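Peptide methionine sulfoxide reductase MsrA (Treponema denticola ATCC 35405, PDB 5FA9) probably repairs oxidised proteins, reducing both the S and R forms of methionine sulfoxide to methionine through fused MsrA and MsrB parts. Local coordinates at residues 14-19 with 28-33; 67-72 with 108-113; 74-77 with 83-86; 161-166 with 304-309. The protein carries 2 engineered substitutions. All coordinates share one frame; numbering follows the deposited sequence.

Four contacts are met along the chain. Interaction 1 closes the short connection between helix 12-19 and strand 25-33. Interaction 2 then pairs helix 65-74 with helix 104-115, and inside the span it encloses lies interaction 3, where the loop after helix 65-74 is tied to strand 83-84. Interaction 4 is the longest link, joining the loop 161-166 to residues 304-309 near the C terminus. No two contacts cross. Tyr18 of interaction 1 meets His71 of interaction 2, Phe19 packs on Ile75 of interaction 3, and Ala70 touches Tyr163 of interaction 4. Helix 65-74 thus stands between helix 12-19 and loop 161-166, while Phe113 of helix 104-115 packs on Pro309 of the C-terminal chain.

Interaction 1. Residues 14-19 with 28-33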
# COMPACT_ATOMS: atom_id res chain seq x y z
N GLY B 14 -14.65 -7.02 16.31
CA GLY B 14 -14.23 -8.39 16.09
C GLY B 14 -13.55 -8.59 14.75
O GLY B 14 -12.59 -9.35 14.64
N VAL B 15 -14.05 -7.90 13.73
CA VAL B 15 -13.50 -8.00 12.39
C VAL B 15 -12.04 -7.54 12.36
O VAL B 15 -11.19 -8.20 11.77
CB VAL B 15 -14.31 -7.17 11.38
CG1 VAL B 15 -13.72 -7.30 9.99
CG2 VAL B 15 -15.77 -7.62 11.39
N GLU B 16 -11.76 -6.41 13.01
CA GLU B 16 -10.40 -5.90 13.08
C GLU B 16 -9.54 -6.81 13.96
O GLU B 16 -8.38 -7.07 13.63
CB GLU B 16 -10.37 -4.47 13.63
CG GLU B 16 -8.98 -3.87 13.66
CD GLU B 16 -8.95 -2.47 14.23
OE1 GLU B 16 -9.74 -2.18 15.16
OE2 GLU B 16 -8.15 -1.64 13.75
N GLY B 17 -10.11 -7.27 15.06
CA GLY B 17 -9.41 -8.16 15.98
C GLY B 17 -8.97 -9.45 15.32
O GLY B 17 -7.94 -10.03 15.68
N TYR B 18 -9.74 -9.90 14.34
CA TYR B 18 -9.42 -11.12 13.61
C TYR B 18 -8.32 -10.88 12.58
O TYR B 18 -7.28 -11.53 12.61
CB TYR B 18 -10.67 -11.67 12.91
CG TYR B 18 -10.44 -12.98 12.19
CD1 TYR B 18 -10.59 -14.20 12.85
CD2 TYR B 18 -10.08 -13.01 10.85
CE1 TYR B 18 -10.38 -15.40 12.20
CE2 TYR B 18 -9.87 -14.20 10.19
CZ TYR B 18 -10.02 -15.39 10.87
OH TYR B 18 -9.81 -16.58 10.21
N PHE B 19 -8.56 -9.93 11.67
CA PHE B 19 -7.66 -9.71 10.54
C PHE B 19 -6.30 -9.16 10.94
O PHE B 19 -5.33 -9.29 10.18
CB PHE B 19 -8.32 -8.77 9.53
CG PHE B 19 -9.30 -9.46 8.61
CD1 PHE B 19 -8.85 -10.11 7.47
CD2 PHE B 19 -10.65 -9.45 8.89
CE1 PHE B 19 -9.74 -10.75 6.63
CE2 PHE B 19 -11.55 -10.09 8.05
CZ PHE B 19 -11.09 -10.74 6.92
N THR B 28 -4.78 -2.04 9.93
CA THR B 28 -6.23 -2.15 9.99
C THR B 28 -6.85 -0.89 10.59
O THR B 28 -6.30 -0.30 11.52
CB THR B 28 -6.68 -3.37 10.83
OG1 THR B 28 -6.11 -3.28 12.14
CG2 THR B 28 -6.22 -4.66 10.17
N ASP B 29 -7.99 -0.48 10.05
CA ASP B 29 -8.71 0.68 10.56
C ASP B 29 -10.22 0.44 10.51
O ASP B 29 -10.75 -0.02 9.50
CB ASP B 29 -8.37 1.94 9.76
CG ASP B 29 -6.89 2.25 9.77
OD1 ASP B 29 -6.37 2.62 10.85
OD2 ASP B 29 -6.25 2.14 8.71
N THR B 30 -10.90 0.75 11.61
CA THR B 30 -12.35 0.61 11.67
C THR B 30 -13.03 1.90 11.22
O THR B 30 -12.53 2.99 11.48
CB THR B 30 -12.82 0.24 13.08
OG1 THR B 30 -12.37 1.24 14.01
CG2 THR B 30 -12.26 -1.11 13.49
N GLY B 31 -14.17 1.76 10.55
CA GLY B 31 -14.88 2.92 10.04
C GLY B 31 -16.26 2.62 9.51
O GLY B 31 -16.80 1.53 9.70
N TYR B 32 -16.85 3.61 8.83
CA TYR B 32 -18.21 3.50 8.32
C TYR B 32 -18.23 3.77 6.82
O TYR B 32 -17.84 4.85 6.37
CB TYR B 32 -19.12 4.48 9.06
CG TYR B 32 -18.91 4.49 10.56
CD1 TYR B 32 -19.53 3.55 11.38
CD2 TYR B 32 -18.08 5.43 11.16
CE1 TYR B 32 -19.33 3.55 12.75
CE2 TYR B 32 -17.88 5.44 12.53
CZ TYR B 32 -18.50 4.50 13.32
OH TYR B 32 -18.30 4.51 14.68
N ALA B 33 -18.70 2.79 6.05
CA ALA B 33 -18.61 2.86 4.60
C ALA B 33 -19.97 2.99 3.91
O ALA B 33 -20.95 2.37 4.33
CB ALA B 33 -17.88 1.64 4.07
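Glu16 of the helical segment 14-19 lies opposite Thr28 of strand 28-33, their CA atoms 6.4 Å apart and the closest in the pair. The two short axes run nearly antiparallel, at 166°, and approach to 8.7 Å. Glu16 carries the helix side of the contact. With CG anti to the backbone N (chi1 -177°) and the chain extended beyond it, the side chain reaches straight out to the strand, a span that suits glutamate. Its CG passes 3.3 Å from Thr28 OG1, and OE2 goes on to lie 3.1 Å from the same hydroxyl, which may donate to it, although another acceptor is within that proton's reach. OE2 also sits 3.2 Å from the carbonyl oxygen Thr28 O, an acceptor like itself. This segment pair belongs to a beta-alpha-beta crossover: strand 2-8 leads into helix 12-19, which returns to the parallel strand 25-33, with strand 51-59 inserted between the two in the sheet. The Thr30 side chain lies roughly perpendicular to that of Glu16, and its methyl Thr30 CG2 comes to 3.2 Å from Glu16 OE1. Threonine, beta-branched, suits a strand and offers both groups here: CG2 lies against the glutamate, and OG1 makes a weak bond to His139 O. Glu16 OE1 is further held by Asp141 N. The nearby Asp29 carboxylate and the close Thr28 O would tend to disfavour charge on Glu16, the Asp141 N-H to favour it. Thr30 lies about 8 Å, side chain to side chain, from the engineered Ser11 at the predicted active-site position.

Interaction 2. Residues 67-72 with 108-113; sequences ELLAHY and NSFVKF
The Phe110 ring carries Leu69 CB over one face, 3.9 Å from the ring centroid and 19° off the normal, a CH-pi contact displaced toward the rim. At its far end CZ approaches Ala70 obliquely, 3.6 Å from Ala70 N and 3.9 Å from Ala70 CB. Phenylalanine is long enough to bridge the helices, and the small Ala70 lets the ring come close to the backbone. Phe110 CG stands anti to the backbone N (chi1 -160°), which sends the ring across to segment 67-72, while Leu69 runs past it the other way and brings CD1 to 3.9 Å from Phe110 CB. A second flat group, the His71 ring, receives Glu67 OE1 at its edge: His71 NE2 donates over 3.2 Å, with an N-H...O angle of 160°, to the anti lone pair of that oxygen. His71 ND1 bonds Tyr18 OH, so both ring nitrogens are engaged and the rotation of the imidazole is fixed, while Glu67 OE1 also bonds Thr241 OG1. Pro309 adds to the packing on Phe110, and Leu69 and Tyr72 rest on Ile96 of strand 95-98. The arrangement is apolar helix-helix packing, joining helices 65-74 and 104-115 of the alpha/beta MsrA fold.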
# COMPACT_ATOMS: atom_id res chain seq x y z
N GLU B 67 -7.14 -15.44 -0.08
CA GLU B 67 -7.10 -15.88 1.30
C GLU B 67 -7.86 -14.92 2.21
O GLU B 67 -8.57 -15.34 3.12
CB GLU B 67 -5.66 -16.03 1.79
CG GLU B 67 -5.55 -16.44 3.25
CD GLU B 67 -4.12 -16.73 3.69
OE1 GLU B 67 -3.90 -16.91 4.90
OE2 GLU B 67 -3.23 -16.78 2.82
N LEU B 68 -7.70 -13.62 1.96
CA LEU B 68 -8.39 -12.60 2.75
C LEU B 68 -9.90 -12.74 2.66
O LEU B 68 -10.62 -12.59 3.65
CB LEU B 68 -7.96 -11.20 2.31
CG LEU B 68 -6.56 -10.75 2.73
CD1 LEU B 68 -6.33 -9.31 2.30
CD2 LEU B 68 -6.38 -10.89 4.23
N LEU B 69 -10.40 -13.01 1.45
CA LEU B 69 -11.82 -13.20 1.25
C LEU B 69 -12.27 -14.54 1.84
O LEU B 69 -13.41 -14.69 2.26
CB LEU B 69 -12.17 -13.13 -0.24
CG LEU B 69 -12.01 -11.75 -0.88
CD1 LEU B 69 -12.41 -11.78 -2.34
CD2 LEU B 69 -12.81 -10.71 -0.11
N ALA B 70 -11.35 -15.50 1.86
CA ALA B 70 -11.62 -16.79 2.49
C ALA B 70 -11.79 -16.62 3.99
O ALA B 70 -12.71 -17.19 4.59
CB ALA B 70 -10.50 -17.78 2.18
N HIS B 71 -10.91 -15.83 4.60
CA HIS B 71 -11.03 -15.50 6.02
C HIS B 71 -12.32 -14.75 6.29
O HIS B 71 -13.00 -15.00 7.29
CB HIS B 71 -9.84 -14.65 6.48
CG HIS B 71 -8.57 -15.43 6.67
ND1 HIS B 71 -8.39 -16.32 7.70
CD2 HIS B 71 -7.42 -15.43 5.96
CE1 HIS B 71 -7.18 -16.85 7.61
NE2 HIS B 71 -6.57 -16.32 6.56
N TYR B 72 -12.66 -13.83 5.39
CA TYR B 72 -13.85 -13.01 5.54
C TYR B 72 -15.13 -13.85 5.58
O TYR B 72 -15.96 -13.67 6.47
CB TYR B 72 -13.93 -11.99 4.39
CG TYR B 72 -15.23 -11.21 4.35
CD1 TYR B 72 -15.53 -10.26 5.31
CD2 TYR B 72 -16.15 -11.42 3.33
CE1 TYR B 72 -16.71 -9.55 5.27
CE2 TYR B 72 -17.33 -10.71 3.28
CZ TYR B 72 -17.61 -9.78 4.25
OH TYR B 72 -18.79 -9.07 4.21
N ASN B 108 -15.81 -10.73 -7.54
CA ASN B 108 -17.02 -11.32 -8.09
C ASN B 108 -16.90 -12.83 -8.27
O ASN B 108 -17.83 -13.58 -7.97
CB ASN B 108 -17.37 -10.68 -9.43
CG ASN B 108 -17.85 -9.25 -9.28
OD1 ASN B 108 -18.45 -8.89 -8.27
ND2 ASN B 108 -17.59 -8.43 -10.29
N SER B 109 -15.74 -13.28 -8.75
CA SER B 109 -15.49 -14.70 -8.95
C SER B 109 -15.52 -15.48 -7.64
O SER B 109 -16.00 -16.61 -7.59
CB SER B 109 -14.15 -14.92 -9.65
OG SER B 109 -14.15 -14.34 -10.94
N PHE B 110 -15.01 -14.86 -6.58
CA PHE B 110 -14.94 -15.53 -5.28
C PHE B 110 -16.32 -15.65 -4.65
O PHE B 110 -16.62 -16.64 -3.99
CB PHE B 110 -13.99 -14.78 -4.34
CG PHE B 110 -13.49 -15.62 -3.20
CD1 PHE B 110 -14.20 -15.70 -2.01
CD2 PHE B 110 -12.31 -16.33 -3.32
CE1 PHE B 110 -13.74 -16.47 -0.96
CE2 PHE B 110 -11.84 -17.11 -2.27
CZ PHE B 110 -12.56 -17.18 -1.09
N VAL B 111 -17.16 -14.64 -4.86
CA VAL B 111 -18.53 -14.68 -4.35
C VAL B 111 -19.32 -15.78 -5.05
O VAL B 111 -20.06 -16.52 -4.41
CB VAL B 111 -19.24 -13.32 -4.54
CG1 VAL B 111 -20.70 -13.42 -4.12
CG2 VAL B 111 -18.53 -12.24 -3.74
N LYS B 112 -19.15 -15.87 -6.37
CA LYS B 112 -19.77 -16.93 -7.15
C LYS B 112 -19.25 -18.29 -6.70
O LYS B 112 -20.00 -19.27 -6.65
CB LYS B 112 -19.50 -16.73 -8.64
CG LYS B 112 -20.11 -15.47 -9.22
CD LYS B 112 -19.71 -15.28 -10.68
CE LYS B 112 -20.19 -13.94 -11.22
NZ LYS B 112 -19.51 -13.59 -12.50
N PHE B 113 -17.96 -18.34 -6.37
CA PHE B 113 -17.34 -19.54 -5.84
C PHE B 113 -17.98 -19.97 -4.53
O PHE B 113 -18.27 -21.15 -4.32
CB PHE B 113 -15.83 -19.31 -5.65
CG PHE B 113 -15.13 -20.44 -4.95
CD1 PHE B 113 -14.80 -21.60 -5.63
CD2 PHE B 113 -14.78 -20.33 -3.61
CE1 PHE B 113 -14.15 -22.64 -4.99
CE2 PHE B 113 -14.13 -21.37 -2.96
CZ PHE B 113 -13.82 -22.52 -3.65

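Interaction 3. Residues 74-77 with 83-86; sequences RIID and KQGN
Asp77 N donates to Gln84 OE1 over 3.0 Å, and the bond is almost perfectly straight at 178°. The N-H arrives on a lone pair, in the plane of the glutamine carbonyl. From the same amide, Gln84 NE2 returns a bond of 3.0 Å to Asp77 O; it reaches this oxygen tilted 27° from the peptide carbonyl plane. One side-chain amide thus engages both the N-H and the C=O of a single residue, much as a neighbouring strand would, and glutamine, with a donor and an acceptor side by side, is well suited to this. The two bonds together fix which end of the amide is oxygen and hold the group against rotation. Gln84 gets there by folding at chi2 (-62°), which turns the amide back toward segment 74-77. Here the chain has just left helix 65-74, with Ile75 the first residue outside helical geometry, while Gln84 ends the first strand of a beta hairpin, 83-84 with 87-88, whose two-residue loop has the angles of a type II' turn. Gly85 fills the first turn position, where the positive phi favours glycine, and Asn86 the second. Beside the polar pair, Ile76 CB lies 3.7 Å from Gln84 OE1. The Asp77 carboxylate does not join in: its OD1 bonds Thr79 OG1. Gln84 also touches Thr94, and its side chain lies about 7 Å from that of the engineered Ser11, which occupies the predicted active-site position.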
# COMPACT_ATOMS: atom_id res chain seq x y z
N ARG B 74 -15.30 -16.88 6.29
CA ARG B 74 -15.18 -17.81 7.40
C ARG B 74 -15.82 -17.26 8.67
O ARG B 74 -16.38 -18.01 9.48
CB ARG B 74 -13.71 -18.15 7.66
CG ARG B 74 -13.46 -18.95 8.93
CD ARG B 74 -12.00 -18.87 9.34
NE ARG B 74 -11.64 -19.90 10.31
CZ ARG B 74 -10.42 -20.08 10.79
NH1 ARG B 74 -9.43 -19.29 10.39
NH2 ARG B 74 -10.18 -21.04 11.67
N ILE B 75 -15.75 -15.94 8.85
CA ILE B 75 -16.20 -15.31 10.09
C ILE B 75 -17.56 -14.63 9.97
O ILE B 75 -17.99 -13.95 10.90
CB ILE B 75 -15.17 -14.28 10.58
CG1 ILE B 75 -15.04 -13.13 9.58
CG2 ILE B 75 -13.82 -14.93 10.82
CD1 ILE B 75 -14.12 -12.02 10.04
N ILE B 76 -18.23 -14.80 8.84
CA ILE B 76 -19.55 -14.20 8.66
C ILE B 76 -20.59 -15.19 8.16
O ILE B 76 -20.25 -16.28 7.70
CB ILE B 76 -19.51 -13.02 7.66
CG1 ILE B 76 -19.26 -13.54 6.24
CG2 ILE B 76 -18.48 -11.98 8.07
CD1 ILE B 76 -19.60 -12.54 5.16
N ASP B 77 -21.85 -14.80 8.26
CA ASP B 77 -22.94 -15.52 7.62
C ASP B 77 -23.35 -14.75 6.36
O ASP B 77 -24.04 -13.74 6.44
CB ASP B 77 -24.14 -15.68 8.56
CG ASP B 77 -25.26 -16.50 7.95
OD1 ASP B 77 -25.02 -17.18 6.93
OD2 ASP B 77 -26.39 -16.45 8.49
N LYS B 83 -27.83 -8.44 9.54
CA LYS B 83 -27.68 -9.01 10.87
C LYS B 83 -26.54 -10.03 10.94
O LYS B 83 -26.51 -10.99 10.18
CB LYS B 83 -28.99 -9.68 11.32
CG LYS B 83 -28.93 -10.29 12.71
CD LYS B 83 -30.29 -10.80 13.15
CE LYS B 83 -30.32 -11.08 14.65
NZ LYS B 83 -31.60 -11.71 15.08
N GLN B 84 -25.62 -9.80 11.86
CA GLN B 84 -24.54 -10.74 12.13
C GLN B 84 -24.51 -11.05 13.62
O GLN B 84 -24.19 -10.19 14.44
CB GLN B 84 -23.20 -10.18 11.67
CG GLN B 84 -23.06 -10.07 10.16
CD GLN B 84 -23.16 -11.41 9.46
OE1 GLN B 84 -22.45 -12.36 9.81
NE2 GLN B 84 -24.05 -11.51 8.48
N GLY B 85 -24.84 -12.29 13.97
CA GLY B 85 -25.00 -12.68 15.36
C GLY B 85 -26.23 -12.01 15.94
O GLY B 85 -27.31 -12.06 15.35
N ASN B 86 -26.08 -11.37 17.09
CA ASN B 86 -27.18 -10.65 17.72
C ASN B 86 -27.20 -9.18 17.33
O ASN B 86 -28.08 -8.43 17.74
CB ASN B 86 -27.13 -10.80 19.24
CG ASN B 86 -27.82 -12.06 19.72
OD1 ASN B 86 -28.78 -12.00 20.49
ND2 ASN B 86 -27.33 -13.21 19.27

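Interaction 4. Residues 161-166 with 304-309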
# COMPACT_ATOMS: atom_id res chain seq x y z
N PRO B 161 -6.47 -23.44 11.80
CA PRO B 161 -6.50 -23.69 10.35
C PRO B 161 -7.70 -23.07 9.64
O PRO B 161 -8.83 -23.18 10.11
CB PRO B 161 -6.55 -25.22 10.26
CG PRO B 161 -5.86 -25.67 11.49
CD PRO B 161 -6.23 -24.68 12.56
N LEU B 162 -7.43 -22.42 8.51
CA LEU B 162 -8.48 -21.81 7.70
C LEU B 162 -9.32 -22.87 7.00
O LEU B 162 -10.53 -22.71 6.82
CB LEU B 162 -7.87 -20.86 6.66
CG LEU B 162 -8.82 -20.14 5.71
CD1 LEU B 162 -9.88 -19.36 6.47
CD2 LEU B 162 -8.05 -19.21 4.78
N TYR B 163 -8.68 -23.97 6.63
CA TYR B 163 -9.35 -25.06 5.92
C TYR B 163 -9.28 -26.36 6.71
O TYR B 163 -8.52 -26.48 7.67
CB TYR B 163 -8.73 -25.26 4.54
CG TYR B 163 -8.79 -24.03 3.66
CD1 TYR B 163 -9.98 -23.63 3.08
CD2 TYR B 163 -7.65 -23.27 3.42
CE1 TYR B 163 -10.04 -22.50 2.27
CE2 TYR B 163 -7.70 -22.15 2.62
CZ TYR B 163 -8.90 -21.77 2.05
OH TYR B 163 -8.95 -20.65 1.25
N ASP B 164 -10.09 -27.33 6.30
CA ASP B 164 -10.08 -28.65 6.92
C ASP B 164 -8.73 -29.32 6.75
O ASP B 164 -8.32 -29.66 5.64
CB ASP B 164 -11.19 -29.53 6.31
CG ASP B 164 -11.30 -30.88 6.99
OD1 ASP B 164 -10.85 -31.00 8.15
OD2 ASP B 164 -11.83 -31.82 6.36
N GLU B 165 -8.03 -29.52 7.86
CA GLU B 165 -6.71 -30.14 7.84
C GLU B 165 -6.73 -31.49 8.54
O GLU B 165 -5.68 -32.03 8.91
CB GLU B 165 -5.67 -29.23 8.50
CG GLU B 165 -5.43 -27.92 7.76
CD GLU B 165 -4.19 -27.20 8.24
OE1 GLU B 165 -3.44 -27.78 9.06
OE2 GLU B 165 -3.96 -26.06 7.80
N SER B 166 -7.92 -32.04 8.73
CA SER B 166 -8.08 -33.33 9.40
C SER B 166 -7.45 -34.45 8.57
O SER B 166 -6.96 -35.44 9.12
CB SER B 166 -9.56 -33.62 9.65
OG SER B 166 -10.27 -33.74 8.43
N TYR B 304 -9.96 -31.07 -3.13
CA TYR B 304 -9.30 -29.77 -3.00
C TYR B 304 -10.13 -28.65 -3.63
O TYR B 304 -9.58 -27.72 -4.21
CB TYR B 304 -7.91 -29.83 -3.63
CG TYR B 304 -6.95 -30.73 -2.90
CD1 TYR B 304 -6.85 -32.08 -3.22
CD2 TYR B 304 -6.15 -30.24 -1.87
CE1 TYR B 304 -5.98 -32.91 -2.55
CE2 TYR B 304 -5.27 -31.07 -1.19
CZ TYR B 304 -5.19 -32.40 -1.54
OH TYR B 304 -4.32 -33.23 -0.87
N GLY B 305 -11.44 -28.75 -3.49
CA GLY B 305 -12.35 -27.76 -4.06
C GLY B 305 -12.22 -26.38 -3.46
O GLY B 305 -12.53 -25.38 -4.11
N ASP B 306 -11.75 -26.31 -2.22
CA ASP B 306 -11.63 -25.04 -1.52
C ASP B 306 -10.45 -24.20 -2.00
O ASP B 306 -10.34 -23.02 -1.68
CB ASP B 306 -11.50 -25.27 -0.01
CG ASP B 306 -12.79 -25.79 0.61
OD1 ASP B 306 -13.84 -25.73 -0.07
OD2 ASP B 306 -12.75 -26.24 1.77
N TYR B 307 -9.56 -24.82 -2.78
CA TYR B 307 -8.33 -24.17 -3.20
C TYR B 307 -8.34 -23.73 -4.66
O TYR B 307 -7.33 -23.28 -5.19
CB TYR B 307 -7.14 -25.11 -2.95
CG TYR B 307 -6.97 -25.50 -1.50
CD1 TYR B 307 -6.24 -24.71 -0.63
CD2 TYR B 307 -7.54 -26.67 -1.01
CE1 TYR B 307 -6.09 -25.06 0.70
CE2 TYR B 307 -7.39 -27.03 0.32
CZ TYR B 307 -6.66 -26.23 1.16
OH TYR B 307 -6.51 -26.59 2.49
N LEU B 308 -9.50 -23.85 -5.30
CA LEU B 308 -9.65 -23.45 -6.70
C LEU B 308 -9.33 -21.97 -6.98
O LEU B 308 -8.66 -21.67 -7.97
CB LEU B 308 -11.06 -23.77 -7.20
CG LEU B 308 -11.48 -25.24 -7.19
CD1 LEU B 308 -12.91 -25.39 -7.67
CD2 LEU B 308 -10.54 -26.08 -8.04
N PRO B 309 -9.80 -21.03 -6.13
CA PRO B 309 -9.50 -19.62 -6.44
C PRO B 309 -8.01 -19.27 -6.42
O PRO B 309 -7.62 -18.27 -7.02
CB PRO B 309 -10.25 -18.86 -5.35
CG PRO B 309 -11.35 -19.76 -4.94
CD PRO B 309 -10.75 -21.13 -5.00
O HOH W 1 -11.24 -20.56 -0.40
O HOH W 2 -8.32 -28.46 3.13
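Tyr163 and Tyr307 form an edge-to-face aromatic pair that fastens the chain connecting the mixed sheet of the MsrA part with the antiparallel sheet of the MsrB part, here the loop between helices 142-145 and 173-179, to the C-terminal chain just entering helix 308-311. The edge of Tyr307 is directed to the face of Tyr163, with centroids 4.7 Å apart; at 50° between planes the pair is well tilted from a perpendicular T. Tyr307 CE1 lies at the CD2 and CE2 side of the Tyr163 ring, and Tyr307 OH reaches to 3.3 Å from Tyr163 CB. Asp306 comes against the CD1 and CE1 side, its CB 3.8 Å from Tyr163 CD1, while its OD1 forms a salt bridge with Lys117. Tyrosine suits both places because its ring packs and its hydroxyl can still be hydrated. Water 1 bridges Tyr163 OH, at 2.8 Å, and Asp306 O, to which it donates over 2.9 Å; Tyr163 OH is also bonded to Tyr310 OH. Water 2 lies 2.7 Å from Tyr307 OH and donates to Asp164 O over 2.8 Å, so a water-mediated link flanks the rings at either hydroxyl. On helix 65-74, Ala70 is touched by both Tyr163 and Leu162, and Pro161 lines a pocket occupied by dithiothreitol. The loop then turns through an Asx turn: Asp164 OD1 accepts from Ser166 N, which stands 57° out of the carboxylate plane, and from the same face it is met by Ser166 OG at 2.8 Å, on the syn side.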